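PDB 4RDJ: capsid from Human calicivirus NLV/Boxer/2001/US, which forms the protruding (P) domain of a norovirus capsid protein, the part that makes up the spikes on the virion surface, and probably takes part in recognising host glycans. Local coordinates for residues Q60-V65 against D100-L105; Y96-S101 against A146-T151; Q44-Q49 against P203-P208; V215-T220 against G275-V280. All coordinates share one frame; numbering follows the deposited sequence. Where two conformers were deposited one is given.

Contact 1: residues Q60-V65 against D100-L105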
loop_
_atom_site.group_PDB
_atom_site.type_symbol
_atom_site.label_atom_id
_atom_site.label_comp_id
_atom_site.label_asym_id
_atom_site.label_seq_id
_atom_site.Cartn_x
_atom_site.Cartn_y
_atom_site.Cartn_z
ATOM N N GLN B 60 -17.501 0.440 -1.330
ATOM C CA GLN B 60 -18.228 -0.155 -2.453
ATOM C C GLN B 60 -17.290 -0.952 -3.356
ATOM O O GLN B 60 -16.063 -0.798 -3.287
ATOM C CB GLN B 60 -18.930 0.929 -3.273
ATOM C CG GLN B 60 -19.905 1.790 -2.470
ATOM C CD GLN B 60 -20.511 2.892 -3.318
ATOM O OE1 GLN B 60 -19.895 3.350 -4.282
ATOM N NE2 GLN B 60 -21.720 3.317 -2.971
ATOM N N GLY B 61 -17.866 -1.804 -4.203
ATOM C CA GLY B 61 -17.066 -2.571 -5.139
ATOM C C GLY B 61 -16.100 -3.513 -4.441
ATOM O O GLY B 61 -16.481 -4.242 -3.523
ATOM N N THR B 62 -14.844 -3.496 -4.885
ATOM C CA THR B 62 -13.795 -4.306 -4.282
ATOM C C THR B 62 -12.882 -3.458 -3.401
ATOM O O THR B 62 -11.801 -3.887 -3.000
ATOM C CB THR B 62 -12.958 -5.016 -5.364
ATOM O OG1 THR B 62 -12.492 -4.059 -6.326
ATOM C CG2 THR B 62 -13.805 -6.060 -6.079
ATOM N N THR B 63 -13.335 -2.260 -3.063
ATOM C CA THR B 63 -12.505 -1.322 -2.317
ATOM C C THR B 63 -12.161 -1.797 -0.906
ATOM O O THR B 63 -13.021 -2.334 -0.197
ATOM C CB THR B 63 -13.177 0.059 -2.285
ATOM O OG1 THR B 63 -13.422 0.459 -3.633
ATOM C CG2 THR B 63 -12.295 1.096 -1.596
ATOM N N THR B 64 -10.893 -1.620 -0.535
ATOM C CA THR B 64 -10.381 -1.947 0.789
ATOM C C THR B 64 -9.979 -0.694 1.540
ATOM O O THR B 64 -9.852 0.396 0.963
ATOM C CB THR B 64 -9.085 -2.809 0.710
ATOM O OG1 THR B 64 -8.114 -2.140 -0.113
ATOM C CG2 THR B 64 -9.379 -4.172 0.135
ATOM N N VAL B 65 -9.729 -0.864 2.832
ATOM C CA VAL B 65 -9.196 0.219 3.636
ATOM C C VAL B 65 -7.744 0.525 3.257
ATOM O O VAL B 65 -7.387 1.680 3.018
ATOM C CB VAL B 65 -9.305 -0.092 5.133
ATOM C CG1 VAL B 65 -8.637 1.008 5.948
ATOM C CG2 VAL B 65 -10.771 -0.214 5.522
ATOM N N ASP B 100 -20.600 -9.228 -0.633
ATOM C CA ASP B 100 -20.406 -7.781 -0.571
ATOM C C ASP B 100 -19.755 -7.178 -1.806
ATOM O O ASP B 100 -19.902 -5.987 -2.065
ATOM C CB ASP B 100 -19.530 -7.427 0.639
ATOM C CG ASP B 100 -20.010 -8.078 1.912
ATOM O OD1 ASP B 100 -21.233 -8.269 2.049
ATOM O OD2 ASP B 100 -19.165 -8.399 2.778
ATOM N N SER B 101 -19.020 -7.987 -2.559
ATOM C CA SER B 101 -18.189 -7.448 -3.624
ATOM C C SER B 101 -18.203 -8.352 -4.855
ATOM O O SER B 101 -18.455 -9.553 -4.742
ATOM C CB SER B 101 -16.762 -7.256 -3.105
ATOM O OG SER B 101 -16.253 -8.477 -2.590
ATOM N N PRO B 102 -17.936 -7.773 -6.037
ATOM C CA PRO B 102 -17.961 -8.481 -7.325
ATOM C C PRO B 102 -16.763 -9.408 -7.506
ATOM O O PRO B 102 -16.742 -10.224 -8.426
ATOM C CB PRO B 102 -17.926 -7.343 -8.351
ATOM C CG PRO B 102 -17.221 -6.229 -7.654
ATOM C CD PRO B 102 -17.625 -6.341 -6.193
ATOM N N ALA B 103 -15.772 -9.252 -6.635
ATOM C CA ALA B 103 -14.606 -10.117 -6.579
ATOM C C ALA B 103 -14.041 -9.955 -5.169
ATOM O O ALA B 103 -14.522 -9.119 -4.406
ATOM C CB ALA B 103 -13.574 -9.697 -7.623
ATOM N N PRO B 104 -13.025 -10.749 -4.806
ATOM C CA PRO B 104 -12.410 -10.508 -3.493
ATOM C C PRO B 104 -11.918 -9.069 -3.356
ATOM O O PRO B 104 -11.551 -8.440 -4.354
ATOM C CB PRO B 104 -11.228 -11.479 -3.483
ATOM C CG PRO B 104 -11.666 -12.594 -4.384
ATOM C CD PRO B 104 -12.450 -11.922 -5.486
ATOM N N LEU B 105 -11.906 -8.542 -2.138
ATOM C CA LEU B 105 -11.459 -7.164 -1.955
ATOM C C LEU B 105 -10.030 -6.972 -2.472
ATOM O O LEU B 105 -9.173 -7.844 -2.298
ATOM C CB LEU B 105 -11.554 -6.750 -0.480
ATOM C CG LEU B 105 -12.945 -6.889 0.134
ATOM C CD1 LEU B 105 -12.920 -6.328 1.548
ATOM C CD2 LEU B 105 -13.988 -6.163 -0.714
HETATM O O HOH W 1 -18.083 -3.527 -1.362
#
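G61 and T62 hold the corner of a type II' beta turn that presses against the irregular loop 100-105, the CA atoms of T62 and L105 coming within 4.4 Å. The turn runs from Q60 to T63 and is closed by the backbone bond of T63 N to Q60 O. No direct hydrogen bond crosses the contact. Instead a water lies between the carbonyls of G61 and D100, 2.8 Å from G61 O. It has further acceptors nearby, so its protons are probably shared. The same G61 O sits 3.1 Å from S101 CB and also touches CD of the P102 ring.

T62 turns OG1 into the position between its backbone N and carbonyl carbon (chi1 52°), where it bonds N50, and this swings CG2 across to the second loop. That methyl rests on the ring of P102, with P102 CG 3.8 Å from T62 CG2, and meets the carbonyl oxygens of A103 and P104. On the other flank, T64 CG2 and L105 CB pass one another in opposite directions at a tight 3.4 Å, while L105 CA offers its hydrogen to T62 O, 3.5 Å away. Within the proline-rich loop, S101 OG donates to A103 O at 2.6 Å, tying S101 across P102. L105 N is bonded to E90.

T62 and T64 thus turn their methyls to the loop and their hydroxyls to N50 and S66 respectively. What joins these two largely buried loops is shape, carbon-to-oxygen contact and a shared water, at what probably corresponds to the P1-P2 subdomain junction.

Contact 2: residues Y96-S101 against A146-T151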
loop_
_atom_site.group_PDB
_atom_site.type_symbol
_atom_site.label_atom_id
_atom_site.label_comp_id
_atom_site.label_asym_id
_atom_site.label_seq_id
_atom_site.Cartn_x
_atom_site.Cartn_y
_atom_site.Cartn_z
ATOM N N TYR B 96 -13.749 -16.212 0.086
ATOM C CA TYR B 96 -14.510 -15.192 -0.612
ATOM C C TYR B 96 -15.933 -15.700 -0.792
ATOM O O TYR B 96 -16.167 -16.665 -1.525
ATOM C CB TYR B 96 -13.870 -14.869 -1.968
ATOM C CG TYR B 96 -14.752 -14.041 -2.868
ATOM C CD1 TYR B 96 -15.242 -12.804 -2.455
ATOM C CD2 TYR B 96 -15.101 -14.493 -4.133
ATOM C CE1 TYR B 96 -16.061 -12.048 -3.277
ATOM C CE2 TYR B 96 -15.918 -13.739 -4.961
ATOM C CZ TYR B 96 -16.387 -12.519 -4.532
ATOM O OH TYR B 96 -17.209 -11.778 -5.360
ATOM N N HIS B 97 -16.873 -15.048 -0.112
ATOM C CA HIS B 97 -18.267 -15.487 -0.078
ATOM C C HIS B 97 -19.168 -14.727 -1.053
ATOM O O HIS B 97 -20.327 -15.093 -1.248
ATOM C CB HIS B 97 -18.817 -15.371 1.347
ATOM C CG HIS B 97 -18.299 -16.420 2.281
ATOM N ND1 HIS B 97 -17.810 -16.126 3.537
ATOM C CD2 HIS B 97 -18.197 -17.764 2.145
ATOM C CE1 HIS B 97 -17.429 -17.243 4.132
ATOM N NE2 HIS B 97 -17.654 -18.251 3.308
ATOM N N ALA B 98 -18.632 -13.670 -1.656
ATOM C CA ALA B 98 -19.365 -12.864 -2.635
ATOM C C ALA B 98 -20.630 -12.178 -2.096
ATOM O O ALA B 98 -21.532 -11.831 -2.863
ATOM C CB ALA B 98 -19.692 -13.689 -3.873
ATOM N N PHE B 99 -20.692 -11.966 -0.785
ATOM C CA PHE B 99 -21.833 -11.271 -0.195
ATOM C C PHE B 99 -21.805 -9.779 -0.518
ATOM O O PHE B 99 -22.858 -9.146 -0.662
ATOM C CB PHE B 99 -21.853 -11.439 1.328
ATOM C CG PHE B 99 -22.087 -12.853 1.792
ATOM C CD1 PHE B 99 -22.598 -13.815 0.931
ATOM C CD2 PHE B 99 -21.799 -13.216 3.100
ATOM C CE1 PHE B 99 -22.810 -15.114 1.364
ATOM C CE2 PHE B 99 -22.011 -14.513 3.543
ATOM C CZ PHE B 99 -22.517 -15.463 2.675
ATOM N N ASP B 100 -20.600 -9.228 -0.633
ATOM C CA ASP B 100 -20.406 -7.781 -0.571
ATOM C C ASP B 100 -19.755 -7.178 -1.806
ATOM O O ASP B 100 -19.902 -5.987 -2.065
ATOM C CB ASP B 100 -19.530 -7.427 0.639
ATOM C CG ASP B 100 -20.010 -8.078 1.912
ATOM O OD1 ASP B 100 -21.233 -8.269 2.049
ATOM O OD2 ASP B 100 -19.165 -8.399 2.778
ATOM N N SER B 101 -19.020 -7.987 -2.559
ATOM C CA SER B 101 -18.189 -7.448 -3.624
ATOM C C SER B 101 -18.203 -8.352 -4.855
ATOM O O SER B 101 -18.455 -9.553 -4.742
ATOM C CB SER B 101 -16.762 -7.256 -3.105
ATOM O OG SER B 101 -16.253 -8.477 -2.590
ATOM N N ALA B 146 -13.736 -15.408 -14.084
ATOM C CA ALA B 146 -14.992 -15.383 -13.349
ATOM C C ALA B 146 -14.732 -15.180 -11.858
ATOM O O ALA B 146 -15.158 -15.996 -11.039
ATOM C CB ALA B 146 -15.761 -16.683 -13.590
ATOM N N PRO B 147 -14.028 -14.096 -11.501
ATOM C CA PRO B 147 -13.667 -13.909 -10.087
ATOM C C PRO B 147 -14.881 -13.799 -9.161
ATOM O O PRO B 147 -14.773 -14.142 -7.982
ATOM C CB PRO B 147 -12.860 -12.598 -10.100
ATOM C CG PRO B 147 -13.340 -11.875 -11.320
ATOM C CD PRO B 147 -13.573 -12.966 -12.333
ATOM N N HIS B 148 -16.021 -13.352 -9.683
ATOM C CA HIS B 148 -17.228 -13.296 -8.871
ATOM C C HIS B 148 -17.650 -14.700 -8.438
ATOM O O HIS B 148 -18.233 -14.880 -7.366
ATOM C CB HIS B 148 -18.368 -12.602 -9.622
ATOM C CG HIS B 148 -19.552 -12.288 -8.758
ATOM N ND1 HIS B 148 -20.834 -12.203 -9.255
ATOM C CD2 HIS B 148 -19.644 -12.035 -7.432
ATOM C CE1 HIS B 148 -21.668 -11.914 -8.271
ATOM N NE2 HIS B 148 -20.970 -11.801 -7.154
ATOM N N LEU B 149 -17.351 -15.686 -9.282
ATOM C CA LEU B 149 -17.626 -17.090 -8.981
ATOM C C LEU B 149 -16.428 -17.776 -8.326
ATOM O O LEU B 149 -16.424 -18.995 -8.132
ATOM C CB LEU B 149 -18.018 -17.844 -10.250
ATOM C CG LEU B 149 -19.345 -17.441 -10.878
ATOM C CD1 LEU B 149 -19.632 -18.304 -12.094
ATOM C CD2 LEU B 149 -20.449 -17.588 -9.865
ATOM N N GLY B 150 -15.401 -16.995 -8.008
ATOM C CA GLY B 150 -14.259 -17.503 -7.273
ATOM C C GLY B 150 -13.131 -18.127 -8.077
ATOM O O GLY B 150 -12.224 -18.718 -7.498
ATOM N N THR B 151 -13.155 -17.984 -9.399
ATOM C CA THR B 151 -12.156 -18.637 -10.237
ATOM C C THR B 151 -11.676 -17.766 -11.393
ATOM O O THR B 151 -12.464 -17.058 -12.028
ATOM C CB THR B 151 -12.687 -19.978 -10.802
ATOM O OG1 THR B 151 -11.656 -20.631 -11.552
ATOM C CG2 THR B 151 -13.879 -19.744 -11.705
#
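Y96 and A98 lean on the 3-10 turn 147-149, which links the short strands 145-146 and 151-154 at one margin of an antiparallel sheet. The turn closes through a G1 beta bulge: G150 and T151 both face A146, whose carbonyl oxygen takes L149 N and T151 N from opposite faces of its plane.

Y96 directs its ring at this turn with CG anti to the backbone N (chi1 168°). Y96 CE2 comes 3.3 Å from P147 O and is close to H148 O as well, while G150 CA lies at the rim near the ring plane. The hydroxyl reaches the imidazole of H148, Y96 OH standing 3.2 Å from H148 CD2, at the edge and in the plane of that ring; the two side chains cross at about a right angle. The methyl of A98 packs on the same imidazole, A98 CB lying 3.9 Å from H148 CD2.

Y96 OH also donates a short bond of 2.6 Å to S101 O, which it meets from above the carbonyl plane. With A98 N 3.4 Å above one face of the Y96 ring, displaced toward its rim, the loop folds around its own tyrosine. H148 is secured elsewhere, ND1 to G192 O and its backbone to Y191.

No hydrogen bond spans the two segments. The phenol oxygen, its proton given to S101, also meets an imidazole C-H that is probably somewhat polarised, and the carbonyl oxygens of P147 and H148 lie close to the tyrosine ring carbons: weakly polar contacts between two groups each positioned by its own bonds.

Contact 3: residues Q44-Q49 against P203-P208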
loop_
_atom_site.group_PDB
_atom_site.type_symbol
_atom_site.label_atom_id
_atom_site.label_comp_id
_atom_site.label_asym_id
_atom_site.label_seq_id
_atom_site.Cartn_x
_atom_site.Cartn_y
_atom_site.Cartn_z
ATOM N N GLN B 44 -17.305 10.755 -20.493
ATOM C CA GLN B 44 -16.882 9.401 -20.148
ATOM C C GLN B 44 -17.392 9.021 -18.761
ATOM O O GLN B 44 -17.235 9.785 -17.813
ATOM C CB GLN B 44 -15.354 9.305 -20.176
ATOM C CG GLN B 44 -14.801 7.908 -19.951
ATOM C CD GLN B 44 -14.326 7.260 -21.234
ATOM O OE1 GLN B 44 -13.447 7.782 -21.918
ATOM N NE2 GLN B 44 -14.913 6.118 -21.571
ATOM N N VAL B 45 -17.996 7.842 -18.651
ATOM C CA VAL B 45 -18.515 7.344 -17.383
ATOM C C VAL B 45 -17.529 6.353 -16.751
ATOM O O VAL B 45 -17.308 5.261 -17.282
ATOM C CB VAL B 45 -19.866 6.628 -17.587
ATOM C CG1 VAL B 45 -20.366 6.029 -16.276
ATOM C CG2 VAL B 45 -20.897 7.581 -18.174
ATOM N N PRO B 46 -16.917 6.734 -15.621
ATOM C CA PRO B 46 -16.069 5.781 -14.900
ATOM C C PRO B 46 -16.919 4.868 -14.021
ATOM O O PRO B 46 -17.957 5.290 -13.490
ATOM C CB PRO B 46 -15.212 6.688 -14.021
ATOM C CG PRO B 46 -16.126 7.842 -13.707
ATOM C CD PRO B 46 -16.927 8.060 -14.978
ATOM N N GLN B 47 -16.493 3.619 -13.895
ATOM C CA GLN B 47 -17.137 2.685 -12.976
ATOM C C GLN B 47 -16.061 1.804 -12.355
ATOM O O GLN B 47 -16.147 0.574 -12.351
ATOM C CB GLN B 47 -18.226 1.859 -13.671
ATOM C CG GLN B 47 -19.069 1.051 -12.687
ATOM C CD GLN B 47 -20.240 0.323 -13.334
ATOM O OE1 GLN B 47 -20.395 0.318 -14.561
ATOM N NE2 GLN B 47 -21.073 -0.293 -12.502
ATOM N N PHE B 48 -15.034 2.454 -11.837
ATOM C CA PHE B 48 -13.968 1.750 -11.155
ATOM C C PHE B 48 -14.557 1.003 -9.963
ATOM O O PHE B 48 -15.579 1.413 -9.404
ATOM C CB PHE B 48 -12.897 2.738 -10.699
ATOM C CG PHE B 48 -12.380 3.619 -11.801
ATOM C CD1 PHE B 48 -12.210 3.119 -13.080
ATOM C CD2 PHE B 48 -12.067 4.943 -11.551
ATOM C CE1 PHE B 48 -11.724 3.928 -14.105
ATOM C CE2 PHE B 48 -11.587 5.760 -12.563
ATOM C CZ PHE B 48 -11.425 5.248 -13.845
ATOM N N GLN B 49 -13.911 -0.095 -9.584
ATOM C CA GLN B 49 -14.385 -0.911 -8.471
ATOM C C GLN B 49 -13.507 -0.743 -7.240
ATOM O O GLN B 49 -13.926 -1.058 -6.122
ATOM C CB GLN B 49 -14.466 -2.376 -8.893
ATOM C CG GLN B 49 -15.497 -2.604 -9.967
ATOM C CD GLN B 49 -16.877 -2.140 -9.531
ATOM O OE1 GLN B 49 -17.403 -2.594 -8.511
ATOM N NE2 GLN B 49 -17.466 -1.223 -10.294
ATOM N N PRO B 203 -21.447 1.562 -8.400
ATOM C CA PRO B 203 -22.215 2.087 -9.534
ATOM C C PRO B 203 -21.402 2.991 -10.464
ATOM O O PRO B 203 -20.365 3.533 -10.073
ATOM C CB PRO B 203 -23.328 2.889 -8.856
ATOM C CG PRO B 203 -22.760 3.280 -7.529
ATOM C CD PRO B 203 -21.864 2.150 -7.114
ATOM N N PRO B 204 -21.876 3.156 -11.706
ATOM C CA PRO B 204 -21.247 4.138 -12.593
ATOM C C PRO B 204 -21.413 5.545 -12.029
ATOM O O PRO B 204 -22.370 5.817 -11.289
ATOM C CB PRO B 204 -22.030 3.985 -13.901
ATOM C CG PRO B 204 -23.327 3.388 -13.506
ATOM C CD PRO B 204 -23.067 2.532 -12.309
ATOM N N ILE B 205 -20.470 6.424 -12.352
ATOM C CA ILE B 205 -20.586 7.827 -11.983
ATOM C C ILE B 205 -20.848 8.604 -13.262
ATOM O O ILE B 205 -20.012 8.628 -14.166
ATOM C CB ILE B 205 -19.311 8.360 -11.313
ATOM C CG1 ILE B 205 -18.963 7.531 -10.074
ATOM C CG2 ILE B 205 -19.471 9.847 -10.957
ATOM C CD1 ILE B 205 -17.609 7.866 -9.469
ATOM N N TYR B 206 -22.023 9.210 -13.359
ATOM C CA TYR B 206 -22.349 9.987 -14.542
ATOM C C TYR B 206 -21.828 11.409 -14.409
ATOM O O TYR B 206 -22.070 12.075 -13.407
ATOM C CB TYR B 206 -23.853 9.950 -14.824
ATOM C CG TYR B 206 -24.327 8.544 -15.081
ATOM C CD1 TYR B 206 -24.148 7.952 -16.324
ATOM C CD2 TYR B 206 -24.911 7.790 -14.074
ATOM C CE1 TYR B 206 -24.559 6.654 -16.562
ATOM C CE2 TYR B 206 -25.330 6.494 -14.305
ATOM C CZ TYR B 206 -25.151 5.931 -15.551
ATOM O OH TYR B 206 -25.563 4.637 -15.785
ATOM N N PRO B 207 -21.077 11.862 -15.417
ATOM C CA PRO B 207 -20.558 13.230 -15.448
ATOM C C PRO B 207 -21.656 14.253 -15.186
ATOM O O PRO B 207 -22.764 14.132 -15.702
ATOM C CB PRO B 207 -20.033 13.363 -16.877
ATOM C CG PRO B 207 -19.606 11.986 -17.231
ATOM C CD PRO B 207 -20.605 11.067 -16.565
ATOM N N PRO B 208 -21.342 15.261 -14.371
ATOM C CA PRO B 208 -22.271 16.300 -13.929
ATOM C C PRO B 208 -22.691 17.221 -15.067
ATOM O O PRO B 208 -23.815 17.698 -15.073
ATOM C CB PRO B 208 -21.445 17.081 -12.903
ATOM C CG PRO B 208 -20.035 16.898 -13.357
ATOM C CD PRO B 208 -19.981 15.478 -13.853
#
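V45 straddles the proline-rich segment 203-208 because its chi1 of 176° places CG1 anti to the backbone N and CG2 beside that N. The CG1 branch runs along P204, with V45 CG1 3.5 Å from P204 CB, and also covers I205 O. The CG2 branch lies against the tyrosine ring, V45 CG2 being 3.8 Å from Y206 CD1, and against CD of P207. Q47 likewise has CG anti to its backbone N (chi1 -170°) and an extended chain beyond it, which carries the amide alongside the P204 pyrrolidine; there Q47 NE2 is 3.5 Å from P204 CD and bonds to A202 O.

The two backbones run in nearly opposite directions, 160° apart end to end. One hydrogen bond joins them: I205 N donates to P46 O over 3.0 Å, close to straight and nearly along the C=O axis. The neighbouring P204 CA adds a C-H contact to the same oxygen. I205 O, by contrast, is buried here with no hydrogen-bonding partner, P46 having no N-H to give; it meets carbon instead, P46 CD at 3.2 Å being nearest. At the far end P207 CG packs on Q44 O at 3.3 Å.

R52 takes the carbonyls of both F48 and P203, clamping the segments from one end. Inward, P46 and I205 cross at about a right angle and rest together on I214 of strand 213-220, with P46 continuing to Y216 of that strand and I205 to Y276 of strand 276-279.

Contact 4: residues V215-T220 against G275-V280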
loop_
_atom_site.group_PDB
_atom_site.type_symbol
_atom_site.label_atom_id
_atom_site.label_comp_id
_atom_site.label_asym_id
_atom_site.label_seq_id
_atom_site.Cartn_x
_atom_site.Cartn_y
_atom_site.Cartn_z
ATOM N N VAL B 215 -12.825 14.810 -11.760
ATOM C CA VAL B 215 -11.378 14.863 -11.585
ATOM C C VAL B 215 -10.817 13.456 -11.398
ATOM O O VAL B 215 -11.310 12.681 -10.578
ATOM C CB VAL B 215 -10.982 15.722 -10.373
ATOM C CG1 VAL B 215 -9.467 15.650 -10.131
ATOM C CG2 VAL B 215 -11.445 17.166 -10.566
ATOM N N TYR B 216 -9.795 13.121 -12.172
ATOM C CA TYR B 216 -9.122 11.842 -12.009
ATOM C C TYR B 216 -7.733 12.074 -11.460
ATOM O O TYR B 216 -7.023 12.965 -11.917
ATOM C CB TYR B 216 -9.046 11.093 -13.341
ATOM C CG TYR B 216 -10.407 10.770 -13.895
ATOM C CD1 TYR B 216 -11.093 9.636 -13.476
ATOM C CD2 TYR B 216 -11.017 11.609 -14.825
ATOM C CE1 TYR B 216 -12.345 9.340 -13.965
ATOM C CE2 TYR B 216 -12.278 11.321 -15.322
ATOM C CZ TYR B 216 -12.933 10.185 -14.888
ATOM O OH TYR B 216 -14.184 9.892 -15.371
ATOM N N PHE B 217 -7.358 11.264 -10.476
ATOM C CA PHE B 217 -6.022 11.275 -9.912
ATOM C C PHE B 217 -5.221 10.224 -10.653
ATOM O O PHE B 217 -5.665 9.088 -10.804
ATOM C CB PHE B 217 -6.100 11.000 -8.406
ATOM C CG PHE B 217 -7.003 11.961 -7.695
ATOM C CD1 PHE B 217 -6.526 13.192 -7.275
ATOM C CD2 PHE B 217 -8.350 11.672 -7.535
ATOM C CE1 PHE B 217 -7.368 14.103 -6.666
ATOM C CE2 PHE B 217 -9.195 12.571 -6.930
ATOM C CZ PHE B 217 -8.704 13.795 -6.492
ATOM N N THR B 218 -4.056 10.613 -11.159
ATOM C CA THR B 218 -3.300 9.725 -12.031
ATOM C C THR B 218 -1.976 9.286 -11.432
ATOM O O THR B 218 -1.392 9.984 -10.589
ATOM C CB THR B 218 -3.029 10.378 -13.401
ATOM O OG1 THR B 218 -2.217 11.545 -13.220
ATOM C CG2 THR B 218 -4.345 10.764 -14.083
ATOM N N SER B 219 -1.515 8.118 -11.869
ATOM C CA SER B 219 -0.188 7.627 -11.533
ATOM C C SER B 219 0.469 7.061 -12.774
ATOM O O SER B 219 -0.164 6.333 -13.546
ATOM C CB SER B 219 -0.267 6.507 -10.492
ATOM O OG SER B 219 -0.789 6.974 -9.267
ATOM N N THR B 220 1.741 7.384 -12.968
ATOM C CA THR B 220 2.523 6.703 -13.988
ATOM C C THR B 220 2.734 5.259 -13.554
ATOM O O THR B 220 3.120 4.987 -12.413
ATOM C CB THR B 220 3.865 7.411 -14.232
ATOM O OG1 THR B 220 3.595 8.760 -14.637
ATOM C CG2 THR B 220 4.656 6.697 -15.314
ATOM N N GLY B 275 -18.663 9.854 -3.598
ATOM C CA GLY B 275 -17.231 9.678 -3.421
ATOM C C GLY B 275 -16.401 9.941 -4.657
ATOM O O GLY B 275 -15.627 9.095 -5.096
ATOM N N TYR B 276 -16.572 11.122 -5.227
ATOM C CA TYR B 276 -15.738 11.559 -6.337
ATOM C C TYR B 276 -15.736 13.080 -6.328
ATOM O O TYR B 276 -16.524 13.708 -5.617
ATOM C CB TYR B 276 -16.248 11.002 -7.671
ATOM C CG TYR B 276 -17.569 11.587 -8.104
ATOM C CD1 TYR B 276 -17.622 12.618 -9.036
ATOM C CD2 TYR B 276 -18.768 11.115 -7.572
ATOM C CE1 TYR B 276 -18.827 13.162 -9.427
ATOM C CE2 TYR B 276 -19.979 11.652 -7.964
ATOM C CZ TYR B 276 -20.003 12.676 -8.887
ATOM O OH TYR B 276 -21.207 13.217 -9.280
ATOM N N MET B 277 -14.852 13.664 -7.124
ATOM C CA MET B 277 -14.613 15.094 -7.102
ATOM C C MET B 277 -14.801 15.650 -8.505
ATOM O O MET B 277 -14.536 14.956 -9.492
ATOM C CB MET B 277 -13.170 15.322 -6.654
ATOM C CG MET B 277 -12.861 16.662 -6.092
ATOM S SD MET B 277 -11.128 16.669 -5.598
ATOM C CE MET B 277 -11.105 15.621 -4.145
ATOM N N THR B 278 -15.268 16.892 -8.595
ATOM C CA THR B 278 -15.322 17.591 -9.872
ATOM C C THR B 278 -14.662 18.962 -9.800
ATOM O O THR B 278 -14.399 19.500 -8.715
ATOM C CB THR B 278 -16.767 17.822 -10.342
ATOM O OG1 THR B 278 -17.409 18.735 -9.442
ATOM C CG2 THR B 278 -17.541 16.511 -10.392
ATOM N N CYS B 279 -14.411 19.529 -10.972
ATOM C CA CYS B 279 -13.915 20.887 -11.073
ATOM C C CYS B 279 -14.536 21.514 -12.302
ATOM O O CYS B 279 -15.214 20.837 -13.072
ATOM C CB CYS B 279 -12.390 20.888 -11.206
ATOM S SG CYS B 279 -11.791 20.244 -12.791
ATOM N N VAL B 280 -14.320 22.813 -12.474
ATOM C CA VAL B 280 -14.684 23.480 -13.710
ATOM C C VAL B 280 -13.400 23.864 -14.423
ATOM O O VAL B 280 -12.751 24.843 -14.051
ATOM C CB VAL B 280 -15.528 24.730 -13.440
ATOM C CG1 VAL B 280 -15.654 25.562 -14.704
ATOM C CG2 VAL B 280 -16.901 24.336 -12.910
HETATM O O HOH W 2 -13.150 12.070 -8.618
#
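V215 and M277 join strand 213-220 to strand 276-279 through one direct backbone bond, V215 N to M277 O, 2.8 Å long and essentially straight at 178°. The reverse link is made by a water, which can donate to V215 O, though other acceptors lie nearby, and accepts from M277 N, each at 2.8 Å, so the strands are splayed where a second direct bond might have formed.

Over this seam V215 turns its side chain toward the other strand. Its CG2 branch sits 3.8 Å from C279 SG, and V215 CB faces M277 CB. M277, extended to SD and then bent (chi3 -72°), brings its end to the edge of the F217 ring: M277 CE is 3.8 Å from F217 CZ, and M277 SD lies 5.2 Å from the F217 ring centroid, 81° off the ring normal. One face of that ring is met by CG1 of V215 itself. M36 and F269, from strands 35-37 and 265-272, pack around this apolar group.

An edge-on Met-aromatic contact beside a water-bridged antiparallel pairing thus joins two strands of the curled sheet in what probably corresponds to the P1 subdomain of the norovirus spike.

In the fold
Contacts 1 and 4 are buried, whereas contacts 2 and 3 are only partly so. Contacts 1 and 2 use the same loop, sharing D100 and S101, and the Y96 hydroxyl packs against P102 and A103. Contact 3 encloses both along the chain; Q49 O probably accepts from T62 N and T63 OG1, tying it to contact 1. It also touches contact 4, through P46 on Y216 and I205 on Y276. Contacts 2 and 4 lie on opposite sides of the chain's centre, about 28 Å apart between centres. Contacts 3 and 4 each have one direct backbone bond, contacts 1 and 2 none; contacts 1 and 4 each use a bridging water. Sulfur-aromatic packing belongs to the sheet contact, proline packing to loop contacts 1 and 3.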